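Local coordinates for peptidoglycan N-acetylglucosamine deacetylase (Agathobacter rectalis, PDB 5JMU), which probably hydrolyses the acetamide bond of N-acetylglucosamine units in peptidoglycan, through the zinc-binding catalytic domain of a membrane protein, at residues G36-D39 with V40-K43; E165-V168 with Q169-S173. All coordinates share one frame; numbering follows the deposited sequence. Where two conformers were deposited one is given.

Contact 1. Residues G36-D39 with V40-K43; sequences GLLD and VLDK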
ATOM      1  N   GLY A  36     -16.147   6.587   0.089  1.00 17.06           N
ATOM      2  CA  GLY A  36     -16.681   6.392  -1.246  1.00 17.16           C
ATOM      3  C   GLY A  36     -15.969   5.246  -1.968  1.00 17.59           C
ATOM      4  O   GLY A  36     -16.590   4.474  -2.692  1.00 17.12           O
ATOM      5  N   LEU A  37     -14.648   5.151  -1.771  1.00 14.39           N
ATOM      6  CA  LEU A  37     -13.846   4.061  -2.325  1.00 12.75           C
ATOM      7  C   LEU A  37     -14.322   2.726  -1.732  1.00 15.75           C
ATOM      8  O   LEU A  37     -14.491   1.739  -2.456  1.00 15.47           O
ATOM      9  CB  LEU A  37     -12.356   4.295  -2.020  1.00 12.61           C
ATOM     10  CG  LEU A  37     -11.436   3.116  -2.386  1.00 12.69           C
ATOM     11  CD1 LEU A  37     -11.575   2.683  -3.880  1.00 14.84           C
ATOM     12  CD2 LEU A  37      -9.984   3.499  -2.080  1.00 13.49           C
ATOM     13  N   LEU A  38     -14.536   2.682  -0.418  1.00 14.42           N
ATOM     14  CA  LEU A  38     -15.029   1.431   0.196  1.00 14.73           C
ATOM     15  C   LEU A  38     -16.376   0.986  -0.401  1.00 14.88           C
ATOM     16  O   LEU A  38     -16.647  -0.210  -0.550  1.00 17.11           O
ATOM     17  CB  LEU A  38     -15.155   1.591   1.713  1.00 14.70           C
ATOM     18  CG  LEU A  38     -13.814   1.771   2.398  1.00 14.17           C
ATOM     19  CD1 LEU A  38     -14.112   1.928   3.910  1.00 17.68           C
ATOM     20  CD2 LEU A  38     -12.919   0.557   2.130  1.00 17.16           C
ATOM     21  N   ASP A  39     -17.223   1.951  -0.742  1.00 15.79           N
ATOM     22  CA  ASP A  39     -18.528   1.670  -1.307  1.00 15.21           C
ATOM     23  C   ASP A  39     -18.349   1.073  -2.701  1.00 18.38           C
ATOM     24  O   ASP A  39     -19.056   0.139  -3.094  1.00 17.86           O
ATOM     25  CB  ASP A  39     -19.360   2.965  -1.380  1.00 17.98           C
ATOM     26  CG  ASP A  39     -19.814   3.451  -0.006  1.00 24.66           C
ATOM     27  OD1 ASP A  39     -19.751   2.669   0.954  1.00 24.88           O
ATOM     28  OD2 ASP A  39     -20.245   4.619   0.109  1.00 27.88           O
ATOM     29  N   VAL A  40     -17.409   1.629  -3.473  1.00 18.11           N
ATOM     30  CA  VAL A  40     -17.135   1.065  -4.812  1.00 16.74           C
ATOM     31  C   VAL A  40     -16.596  -0.371  -4.717  1.00 16.95           C
ATOM     32  O   VAL A  40     -17.030  -1.258  -5.471  1.00 16.22           O
ATOM     33  CB  VAL A  40     -16.122   1.932  -5.596  1.00 16.24           C
ATOM     34  CG1 VAL A  40     -15.585   1.205  -6.858  1.00 19.55           C
ATOM     35  CG2 VAL A  40     -16.741   3.257  -5.992  1.00 18.65           C
ATOM     36  N   LEU A  41     -15.658  -0.589  -3.796  1.00 14.03           N
ATOM     37  CA  LEU A  41     -15.092  -1.932  -3.637  1.00 13.51           C
ATOM     38  C   LEU A  41     -16.196  -2.918  -3.253  1.00 17.18           C
ATOM     39  O   LEU A  41     -16.215  -4.054  -3.761  1.00 18.45           O
ATOM     40  CB  LEU A  41     -13.953  -1.924  -2.601  1.00 13.12           C
ATOM     41  CG  LEU A  41     -12.738  -1.101  -3.017  1.00 12.04           C
ATOM     42  CD1 LEU A  41     -11.786  -0.927  -1.826  1.00 14.60           C
ATOM     43  CD2 LEU A  41     -12.014  -1.707  -4.267  1.00 14.48           C
ATOM     44  N   ASP A  42     -17.104  -2.490  -2.371  1.00 15.32           N
ATOM     45  CA  ASP A  42     -18.244  -3.329  -1.996  1.00 16.45           C
ATOM     46  C   ASP A  42     -19.171  -3.605  -3.180  1.00 19.71           C
ATOM     47  O   ASP A  42     -19.696  -4.711  -3.325  1.00 20.97           O
ATOM     48  CB  ASP A  42     -19.051  -2.674  -0.899  1.00 18.84           C
ATOM     49  CG  ASP A  42     -18.446  -2.877   0.469  1.00 20.58           C
ATOM     50  OD1 ASP A  42     -17.469  -3.677   0.605  1.00 22.11           O
ATOM     51  OD2 ASP A  42     -18.952  -2.235   1.417  1.00 23.82           O
ATOM     52  N   LYS A  43     -19.379  -2.595  -4.022  1.00 17.19           N
ATOM     53  CA  LYS A  43     -20.230  -2.757  -5.181  1.00 21.24           C
ATOM     54  C   LYS A  43     -19.752  -3.908  -6.081  1.00 18.75           C
ATOM     55  O   LYS A  43     -20.584  -4.630  -6.634  1.00 23.31           O
ATOM     56  CB  LYS A  43     -20.293  -1.447  -5.966  1.00 23.57           C
ATOM     57  CG  LYS A  43     -21.155  -1.506  -7.216  1.00 28.38           C
ATOM     58  CD  LYS A  43     -21.166  -0.143  -7.901  1.00 28.14           C
ATOM     59  CE  LYS A  43     -21.979  -0.165  -9.199  1.00 32.48           C
ATOM     60  NZ  LYS A  43     -21.950   1.176  -9.870  1.00 38.17           N
TER
HETATM   61  O   HOH W   1     -15.518  -2.029   1.042  1.00 15.93           O
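L37 and L41 touch one helical turn apart on the buried side of helix 34-43. CD1 of L37 lies 4.1 Å from CG of L41, and the two side chains cross at a slant. L37 starts out pointing away from 40-43. Its CG is trans to the backbone N (chi1 172°), and the branch runs on toward the next turn. L41 has its CG beside its own N instead, and this CG rests 3.4 Å from O of L37. L38 adds a looser touch, with CD2 4.4 Å from CD1 of L41. F50 of strand 49-53 packs against all three leucines. V196 of helix 196-205 meets L37 and L41.

The helix is the crossover of a beta-alpha-beta unit, between parallel strands 21-27 and 49-53 of the NodB-type deacetylase fold. Four i to i+4 backbone bonds join the halves. The straightest runs from N of L41 to O of L37, 2.9 Å long with an angle of 167° at the hydrogen.

The other side is looser and more polar. G36, D39 and K43 are exposed there. O of L38 takes N of D42 and also a water, 2.7 Å away, which makes a second, weak bond to OD1 of D42. OD1 of D39 and OD2 of D42 lie 5.0 Å apart. R69 makes a salt bridge to each, which probably offsets their like charge. K43 stretches out fully extended, away from 36-39, to a salt bridge with E197.

Contact 2. Residues E165-V168 with Q169-S173; sequences EQVV and QNVIS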
ATOM      1  N   GLU A 165      -9.376   9.451 -16.322  1.00 17.17           N
ATOM      2  CA  GLU A 165      -9.224   8.565 -17.464  1.00 16.78           C
ATOM      3  C   GLU A 165      -7.775   8.151 -17.663  1.00 16.98           C
ATOM      4  O   GLU A 165      -7.504   6.998 -18.045  1.00 17.51           O
ATOM      5  CB  GLU A 165      -9.768   9.231 -18.726  1.00 19.72           C
ATOM      6  CG  GLU A 165      -9.807   8.294 -19.936  1.00 26.88           C
ATOM      7  CD  GLU A 165     -10.465   6.922 -19.629  1.00 50.57           C
ATOM      8  OE1 GLU A 165     -11.621   6.885 -19.118  1.00 43.74           O
ATOM      9  OE2 GLU A 165      -9.809   5.877 -19.891  1.00 50.23           O
ATOM     10  N   GLN A 166      -6.824   9.054 -17.399  1.00 16.50           N
ATOM     11  CA  GLN A 166      -5.431   8.680 -17.550  0.62 16.88           C
ATOM     12  C   GLN A 166      -5.012   7.644 -16.489  1.00 16.76           C
ATOM     13  O   GLN A 166      -4.210   6.729 -16.787  1.00 15.84           O
ATOM     14  CB  GLN A 166      -4.566   9.937 -17.497  0.62 16.45           C
ATOM     15  CG  GLN A 166      -4.747  10.874 -18.704  0.62 23.94           C
ATOM     16  CD  GLN A 166      -3.938  12.182 -18.600  0.62 27.63           C
ATOM     17  OE1 GLN A 166      -4.201  13.031 -17.745  0.62 24.64           O
ATOM     18  NE2 GLN A 166      -2.944  12.333 -19.474  0.62 34.06           N
ATOM     19  N   VAL A 167      -5.557   7.754 -15.266  1.00 13.79           N
ATOM     20  CA  VAL A 167      -5.259   6.766 -14.228  1.00 12.86           C
ATOM     21  C   VAL A 167      -5.787   5.409 -14.683  1.00 14.28           C
ATOM     22  O   VAL A 167      -5.107   4.385 -14.567  1.00 12.38           O
ATOM     23  CB  VAL A 167      -5.866   7.153 -12.839  1.00 12.73           C
ATOM     24  CG1 VAL A 167      -5.709   6.002 -11.825  1.00 13.06           C
ATOM     25  CG2 VAL A 167      -5.240   8.434 -12.272  1.00 13.71           C
ATOM     26  N   VAL A 168      -7.011   5.398 -15.213  1.00 15.86           N
ATOM     27  CA  VAL A 168      -7.579   4.141 -15.691  1.00 13.21           C
ATOM     28  C   VAL A 168      -6.630   3.494 -16.722  1.00 15.19           C
ATOM     29  O   VAL A 168      -6.288   2.307 -16.619  1.00 13.78           O
ATOM     30  CB  VAL A 168      -8.996   4.351 -16.293  1.00 14.10           C
ATOM     31  CG1 VAL A 168      -9.483   3.029 -16.920  1.00 18.27           C
ATOM     32  CG2 VAL A 168      -9.966   4.812 -15.174  1.00 17.63           C
ATOM     33  N   GLN A 169      -6.216   4.265 -17.715  1.00 15.17           N
ATOM     34  CA  GLN A 169      -5.381   3.738 -18.789  1.00 15.27           C
ATOM     35  C   GLN A 169      -4.012   3.310 -18.260  1.00 14.94           C
ATOM     36  O   GLN A 169      -3.469   2.312 -18.701  1.00 14.59           O
ATOM     37  CB  GLN A 169      -5.199   4.769 -19.902  1.00 16.03           C
ATOM     38  CG  GLN A 169      -6.500   5.030 -20.647  1.00 22.84           C
ATOM     39  CD  GLN A 169      -7.145   3.737 -21.112  1.00 31.83           C
ATOM     40  OE1 GLN A 169      -6.474   2.872 -21.690  1.00 34.18           O
ATOM     41  NE2 GLN A 169      -8.446   3.589 -20.851  1.00 35.69           N
ATOM     42  N   ASN A 170      -3.475   4.040 -17.284  1.00 13.86           N
ATOM     43  CA  ASN A 170      -2.158   3.689 -16.745  1.00 13.66           C
ATOM     44  C   ASN A 170      -2.198   2.355 -16.024  1.00 13.94           C
ATOM     45  O   ASN A 170      -1.307   1.515 -16.186  1.00 13.85           O
ATOM     46  CB  ASN A 170      -1.663   4.747 -15.759  1.00 12.40           C
ATOM     47  CG  ASN A 170      -1.197   6.017 -16.447  1.00 18.27           C
ATOM     48  OD1 ASN A 170      -0.882   6.000 -17.638  1.00 22.13           O
ATOM     49  ND2 ASN A 170      -1.141   7.115 -15.705  1.00 15.65           N
ATOM     50  N   VAL A 171      -3.253   2.139 -15.235  1.00 12.25           N
ATOM     51  CA  VAL A 171      -3.328   0.902 -14.460  1.00 11.04           C
ATOM     52  C   VAL A 171      -3.608  -0.290 -15.394  1.00 13.54           C
ATOM     53  O   VAL A 171      -2.953  -1.342 -15.307  1.00 12.85           O
ATOM     54  CB  VAL A 171      -4.385   1.000 -13.373  1.00 12.56           C
ATOM     55  CG1 VAL A 171      -4.611  -0.373 -12.663  1.00 14.31           C
ATOM     56  CG2 VAL A 171      -3.940   2.041 -12.357  1.00 12.13           C
ATOM     57  N   ILE A 172      -4.529  -0.116 -16.332  1.00 12.24           N
ATOM     58  CA  ILE A 172      -4.876  -1.214 -17.238  1.00 12.97           C
ATOM     59  C   ILE A 172      -3.686  -1.590 -18.112  1.00 15.45           C
ATOM     60  O   ILE A 172      -3.376  -2.769 -18.329  1.00 17.70           O
ATOM     61  CB  ILE A 172      -6.094  -0.811 -18.094  1.00 18.60           C
ATOM     62  CG1 ILE A 172      -7.366  -0.819 -17.225  1.00 18.79           C
ATOM     63  CG2 ILE A 172      -6.196  -1.697 -19.364  1.00 25.12           C
ATOM     64  CD1 ILE A 172      -8.601  -0.185 -17.987  1.00 23.35           C
ATOM     65  N   SER A 173      -2.973  -0.597 -18.620  1.00 16.81           N
ATOM     66  CA  SER A 173      -1.796  -0.948 -19.410  0.75 15.22           C
ATOM     67  C   SER A 173      -0.670  -1.536 -18.538  1.00 15.82           C
ATOM     68  O   SER A 173      -0.021  -2.511 -18.960  1.00 17.60           O
ATOM     69  CB  SER A 173      -1.301   0.265 -20.204  0.75 22.39           C
ATOM     70  OG  SER A 173      -0.935   1.307 -19.347  0.75 19.94           O
TER
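The side chains of E165 and Q169 cross at a slant, one turn apart, and NE2 of Q169 reaches OE2 of E165. The carboxylate and amide planes differ by 28°, so they are nearly coplanar. NE2 of Q169 donates to OE2 of E165 at 2.8 Å, with 166° at the hydrogen. OE2 lies close to the amide plane and is met almost along its C-O axis. Both chains are bent at their second torsion (chi2 49° in E165), which brings the two ends together. CG of Q169 also lies 3.5 Å from OE2 of E165. The amide of N170 is placed differently. O of Q166 sits over one of its faces, 3.1 Å from CG of N170, and is not bonded to ND2. ND2 bonds O of S154 instead. With an alanine in place of N170, the S154 carbonyl would probably lose its amide donor, and O of Q166 the flat group that covers it.

Helix 164-175 links strands 152-153 and 180-186 in a beta-alpha-beta unit of the NodB fold. V167 and V171 face strand 180-186, touching Q185 and V183. CG1 of V167 lies 4.4 Å from CG2 of V171. V168 and I172 run side by side and point the same way. They are packed tightly, with CG1 of V168 only 3.5 Å from CD1 of I172. Helix 196-205 covers this pair: V168 meets Q198 and I172 meets W202.

Contact 1 comes first along the chain, on helix 34-43, and contact 2 follows on helix 164-175. Their centres are about 19 Å apart and their nearest atoms about 10 Å, so they do not touch. Each helix belongs to a beta-alpha-beta unit of the same parallel sheet, where strand 21-27 pairs with both 49-53 and 180-186. Helix 196-205 is a shared neighbour: V196, E197 and I200 meet contact 1, and Q198, I199 and W202 meet contact 2. Both helices belong to the one NodB homology domain. L37 of contact 1 is about 11 Å from the zinc ligand D28, side chain to side chain. Contact 2 lies away from the metal sites.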